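Local atomic coordinates of Alr3699 protein (Nostoc sp., PDB entry 4XSO), a protein that is a member of the GT-B clan of glycosyltransferases, with two Rossmann-like domains. Residues A[177-189]-A[295-307]. Numbering follows the deposited sequence.
Sequences VIYNGFDINLYKT and PFGRVIVEAMLCG
Phe182 is wedged between Val301, Leu305 and Arg298, and with Tyr187 it forms the close-packed side. Val301 CG1 lies over one face of the Phe182 ring, 4.0 Å from the centroid and 30° off the normal, a CH-pi contact, while Phe296 CE1 meets the ring edge in plane. Phe182 CE2 is 3.6 Å from Arg298 NH2, with the planes 26° apart; the bend at chi3 (61°) turns the guanidinium so that one of its faces meets Phe182 CE2. Asn180 CB covers a face of Phe296, 3.9 Å from the centroid, and nearby a water bridges buried Gly181 O (2.7 Å) to Arg298 NH1. Leu305 CD1 also packs on Phe182 CB. Tyr187 OH donates to the anti lone pair of Glu302 OE2 at 2.6 Å, and Cys306 SG makes an edge-on sulfur-aromatic contact, 5.2 Å from the Tyr187 centroid.

The looser, solvent side is the Ile184 end, where a water joins Ile184 O (2.8 Å) to Leu305 O (2.7 Å) and weakly to NZ of exposed Lys188.

Segment 177-189 leaves strand 175-177 of the N-terminal sheet and crosses helix 298-305 of the C-terminal domain, an interdomain linker. Helix 350-368 touches Val301 and Leu305; helix 276-282 flanks Tyr187 and Glu302.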
loop_
_atom_site.group_PDB
_atom_site.type_symbol
_atom_site.label_atom_id
_atom_site.label_comp_id
_atom_site.label_asym_id
_atom_site.label_seq_id
_atom_site.Cartn_x
_atom_site.Cartn_y
_atom_site.Cartn_z
ATOM N N VAL A 177 24.248 -13.951 0.554
ATOM C CA VAL A 177 23.795 -15.302 0.423
ATOM C C VAL A 177 23.847 -15.975 1.803
ATOM O O VAL A 177 24.851 -15.886 2.425
ATOM C CB VAL A 177 24.614 -16.143 -0.598
ATOM C CG1 VAL A 177 24.293 -17.590 -0.507
ATOM C CG2 VAL A 177 24.387 -15.635 -2.043
ATOM N N ILE A 178 22.761 -16.569 2.270
ATOM C CA ILE A 178 22.782 -17.384 3.514
ATOM C C ILE A 178 21.970 -18.613 3.167
ATOM O O ILE A 178 20.815 -18.528 2.807
ATOM C CB ILE A 178 22.177 -16.695 4.731
ATOM C CG1 ILE A 178 22.926 -15.430 5.077
ATOM C CG2 ILE A 178 22.212 -17.623 5.963
ATOM C CD1 ILE A 178 22.342 -14.731 6.270
ATOM N N TYR A 179 22.613 -19.786 3.270
ATOM C CA TYR A 179 22.029 -21.056 2.836
ATOM C C TYR A 179 21.017 -21.482 3.933
ATOM O O TYR A 179 21.058 -20.983 5.028
ATOM C CB TYR A 179 23.185 -22.052 2.668
ATOM C CG TYR A 179 24.095 -21.788 1.465
ATOM C CD1 TYR A 179 23.544 -21.713 0.179
ATOM C CD2 TYR A 179 25.492 -21.741 1.569
ATOM C CE1 TYR A 179 24.332 -21.506 -0.959
ATOM C CE2 TYR A 179 26.298 -21.539 0.388
ATOM C CZ TYR A 179 25.703 -21.431 -0.868
ATOM O OH TYR A 179 26.423 -21.221 -2.118
ATOM N N ASN A 180 20.104 -22.399 3.602
ATOM C CA ASN A 180 19.228 -23.087 4.539
ATOM C C ASN A 180 20.083 -23.885 5.558
ATOM O O ASN A 180 21.184 -24.408 5.258
ATOM C CB ASN A 180 18.303 -24.047 3.786
ATOM C CG ASN A 180 17.189 -23.367 2.987
ATOM O OD1 ASN A 180 17.263 -22.201 2.578
ATOM N ND2 ASN A 180 16.200 -24.144 2.663
ATOM N N GLY A 181 19.615 -23.941 6.781
ATOM C CA GLY A 181 20.350 -24.689 7.829
ATOM C C GLY A 181 19.546 -25.928 8.214
ATOM O O GLY A 181 18.352 -25.937 8.030
ATOM N N PHE A 182 20.234 -26.918 8.761
ATOM C CA PHE A 182 19.693 -28.214 9.155
ATOM C C PHE A 182 20.300 -28.687 10.483
ATOM O O PHE A 182 21.481 -28.515 10.708
ATOM C CB PHE A 182 20.038 -29.247 8.065
ATOM C CG PHE A 182 19.485 -28.880 6.729
ATOM C CD1 PHE A 182 20.166 -27.986 5.915
ATOM C CD2 PHE A 182 18.258 -29.420 6.289
ATOM C CE1 PHE A 182 19.614 -27.563 4.697
ATOM C CE2 PHE A 182 17.769 -29.064 5.065
ATOM C CZ PHE A 182 18.461 -28.132 4.260
ATOM N N ASP A 183 19.509 -29.359 11.314
ATOM C CA ASP A 183 20.050 -29.997 12.508
ATOM C C ASP A 183 20.754 -31.246 12.072
ATOM O O ASP A 183 20.086 -32.196 11.696
ATOM C CB ASP A 183 18.954 -30.362 13.441
ATOM C CG ASP A 183 19.488 -30.970 14.746
ATOM O OD1 ASP A 183 20.640 -31.422 14.878
ATOM O OD2 ASP A 183 18.725 -30.900 15.679
ATOM N N ILE A 184 22.065 -31.266 12.132
ATOM C CA ILE A 184 22.807 -32.304 11.369
ATOM C C ILE A 184 22.654 -33.704 11.944
ATOM O O ILE A 184 22.647 -34.665 11.208
ATOM C CB ILE A 184 24.264 -31.967 11.077
ATOM C CG1 ILE A 184 25.144 -32.081 12.337
ATOM C CG2 ILE A 184 24.378 -30.590 10.430
ATOM C CD1 ILE A 184 26.574 -31.618 12.151
ATOM N N ASN A 185 22.440 -33.772 13.247
ATOM C CA ASN A 185 22.255 -35.033 13.978
ATOM C C ASN A 185 20.928 -35.707 13.722
ATOM O O ASN A 185 20.842 -36.937 13.777
ATOM C CB ASN A 185 22.516 -34.776 15.491
ATOM C CG ASN A 185 23.944 -34.409 15.761
ATOM O OD1 ASN A 185 24.869 -34.755 15.019
ATOM N ND2 ASN A 185 24.146 -33.674 16.800
ATOM N N LEU A 186 19.935 -34.952 13.240
ATOM C CA LEU A 186 18.740 -35.585 12.742
ATOM C C LEU A 186 18.970 -36.469 11.530
ATOM O O LEU A 186 18.087 -37.205 11.148
ATOM C CB LEU A 186 17.641 -34.600 12.413
ATOM C CG LEU A 186 17.208 -33.628 13.507
ATOM C CD1 LEU A 186 16.015 -32.839 12.950
ATOM C CD2 LEU A 186 16.927 -34.292 14.853
ATOM N N TYR A 187 20.143 -36.463 10.942
ATOM C CA TYR A 187 20.316 -37.142 9.679
ATOM C C TYR A 187 21.194 -38.387 9.862
ATOM O O TYR A 187 21.629 -39.008 8.903
ATOM C CB TYR A 187 20.823 -36.160 8.612
ATOM C CG TYR A 187 19.770 -35.129 8.322
ATOM C CD1 TYR A 187 18.767 -35.361 7.387
ATOM C CD2 TYR A 187 19.739 -33.896 9.032
ATOM C CE1 TYR A 187 17.761 -34.418 7.154
ATOM C CE2 TYR A 187 18.752 -32.950 8.782
ATOM C CZ TYR A 187 17.761 -33.206 7.833
ATOM O OH TYR A 187 16.751 -32.275 7.632
ATOM N N LYS A 188 21.427 -38.745 11.119
ATOM C CA LYS A 188 22.220 -39.926 11.439
ATOM C C LYS A 188 21.246 -41.086 11.757
ATOM O O LYS A 188 20.308 -40.920 12.546
ATOM C CB LYS A 188 23.111 -39.640 12.643
ATOM C CG LYS A 188 24.119 -38.551 12.337
ATOM C CD LYS A 188 24.831 -38.077 13.572
ATOM C CE LYS A 188 26.277 -37.729 13.242
ATOM N NZ LYS A 188 26.343 -36.746 12.160
ATOM N N THR A 189 21.462 -42.215 11.111
ATOM C CA THR A 189 20.688 -43.447 11.311
ATOM C C THR A 189 21.634 -44.656 11.517
ATOM O O THR A 189 22.612 -44.784 10.818
ATOM C CB THR A 189 19.756 -43.703 10.090
ATOM O OG1 THR A 189 18.960 -42.556 9.862
ATOM C CG2 THR A 189 18.817 -44.898 10.342
ATOM N N PRO A 295 16.041 -23.140 -6.530
ATOM C CA PRO A 295 16.905 -22.169 -5.852
ATOM C C PRO A 295 17.894 -22.772 -4.838
ATOM O O PRO A 295 18.984 -22.286 -4.732
ATOM C CB PRO A 295 15.920 -21.225 -5.164
ATOM C CG PRO A 295 14.627 -21.933 -5.137
ATOM C CD PRO A 295 14.619 -22.890 -6.286
ATOM N N PHE A 296 17.504 -23.863 -4.195
ATOM C CA PHE A 296 18.287 -24.584 -3.205
ATOM C C PHE A 296 17.657 -25.993 -3.010
ATOM O O PHE A 296 16.538 -26.125 -2.491
ATOM C CB PHE A 296 18.118 -23.897 -1.843
ATOM C CG PHE A 296 18.975 -24.497 -0.752
ATOM C CD1 PHE A 296 18.565 -25.599 -0.025
ATOM C CD2 PHE A 296 20.235 -23.923 -0.452
ATOM C CE1 PHE A 296 19.377 -26.111 0.999
ATOM C CE2 PHE A 296 21.035 -24.437 0.568
ATOM C CZ PHE A 296 20.601 -25.530 1.275
ATOM N N GLY A 297 18.300 -27.055 -3.360
ATOM C CA GLY A 297 17.593 -28.334 -3.152
ATOM C C GLY A 297 17.727 -28.860 -1.730
ATOM O O GLY A 297 18.790 -29.429 -1.402
ATOM N N ARG A 298 16.701 -28.690 -0.874
ATOM C CA ARG A 298 16.826 -29.176 0.529
ATOM C C ARG A 298 17.184 -30.671 0.512
ATOM O O ARG A 298 18.057 -31.161 1.231
ATOM C CB ARG A 298 15.541 -28.904 1.353
ATOM C CG ARG A 298 15.302 -27.403 1.615
ATOM C CD ARG A 298 13.983 -27.095 2.342
ATOM N NE ARG A 298 13.902 -27.704 3.669
ATOM C CZ ARG A 298 14.524 -27.253 4.769
ATOM N NH1 ARG A 298 15.206 -26.110 4.773
ATOM N NH2 ARG A 298 14.429 -27.929 5.911
ATOM N N VAL A 299 16.562 -31.419 -0.392
ATOM C CA VAL A 299 16.761 -32.866 -0.455
ATOM C C VAL A 299 18.197 -33.284 -0.744
ATOM O O VAL A 299 18.679 -34.333 -0.277
ATOM C CB VAL A 299 15.833 -33.487 -1.545
ATOM C CG1 VAL A 299 16.234 -34.889 -1.883
ATOM C CG2 VAL A 299 14.401 -33.459 -1.018
ATOM N N ILE A 300 18.866 -32.483 -1.532
ATOM C CA ILE A 300 20.231 -32.743 -1.911
ATOM C C ILE A 300 21.049 -32.582 -0.604
ATOM O O ILE A 300 21.780 -33.443 -0.234
ATOM C CB ILE A 300 20.705 -31.749 -2.953
ATOM C CG1 ILE A 300 19.904 -31.923 -4.263
ATOM C CG2 ILE A 300 22.201 -31.906 -3.196
ATOM C CD1 ILE A 300 20.209 -30.809 -5.289
ATOM N N VAL A 301 20.929 -31.470 0.067
ATOM C CA VAL A 301 21.613 -31.328 1.390
ATOM C C VAL A 301 21.248 -32.400 2.396
ATOM O O VAL A 301 22.097 -32.906 3.098
ATOM C CB VAL A 301 21.392 -29.934 1.994
ATOM C CG1 VAL A 301 22.087 -29.823 3.376
ATOM C CG2 VAL A 301 21.939 -28.896 1.062
ATOM N N GLU A 302 19.993 -32.810 2.437
ATOM C CA GLU A 302 19.576 -33.831 3.393
ATOM C C GLU A 302 20.246 -35.152 3.117
ATOM O O GLU A 302 20.736 -35.793 4.019
ATOM C CB GLU A 302 18.057 -33.964 3.432
ATOM C CG GLU A 302 17.513 -32.733 4.127
ATOM C CD GLU A 302 16.013 -32.691 4.212
ATOM O OE1 GLU A 302 15.366 -32.878 3.159
ATOM O OE2 GLU A 302 15.517 -32.401 5.327
ATOM N N ALA A 303 20.347 -35.478 1.842
ATOM C CA ALA A 303 20.975 -36.720 1.418
ATOM C C ALA A 303 22.456 -36.751 1.808
ATOM O O ALA A 303 22.974 -37.763 2.285
ATOM C CB ALA A 303 20.785 -36.855 -0.082
ATOM N N MET A 304 23.102 -35.601 1.641
ATOM C CA MET A 304 24.521 -35.428 1.943
ATOM C C MET A 304 24.719 -35.597 3.466
ATOM O O MET A 304 25.604 -36.310 3.921
ATOM C CB MET A 304 24.988 -34.050 1.458
ATOM C CG MET A 304 25.008 -33.877 -0.068
ATOM S SD MET A 304 25.489 -32.201 -0.641
ATOM C CE MET A 304 27.110 -32.670 -0.919
ATOM N N LEU A 305 23.885 -34.958 4.250
ATOM C CA LEU A 305 23.987 -35.062 5.714
ATOM C C LEU A 305 23.710 -36.459 6.145
ATOM O O LEU A 305 24.161 -36.867 7.239
ATOM C CB LEU A 305 22.983 -34.105 6.364
ATOM C CG LEU A 305 23.339 -32.640 6.292
ATOM C CD1 LEU A 305 22.134 -31.803 6.675
ATOM C CD2 LEU A 305 24.494 -32.344 7.189
ATOM N N CYS A 306 22.948 -37.228 5.338
ATOM C CA CYS A 306 22.716 -38.621 5.710
ATOM C C CYS A 306 23.918 -39.441 5.306
ATOM O O CYS A 306 23.929 -40.655 5.436
ATOM C CB CYS A 306 21.478 -39.238 5.072
ATOM S SG CYS A 306 19.906 -38.576 5.553
ATOM N N GLY A 307 24.936 -38.808 4.756
ATOM C CA GLY A 307 26.050 -39.594 4.326
ATOM C C GLY A 307 25.755 -40.469 3.126
ATOM O O GLY A 307 26.295 -41.522 3.048
HETATM O O HOH W 1 16.205 -24.517 7.074
HETATM O O HOH W 2 24.689 -35.679 9.604
#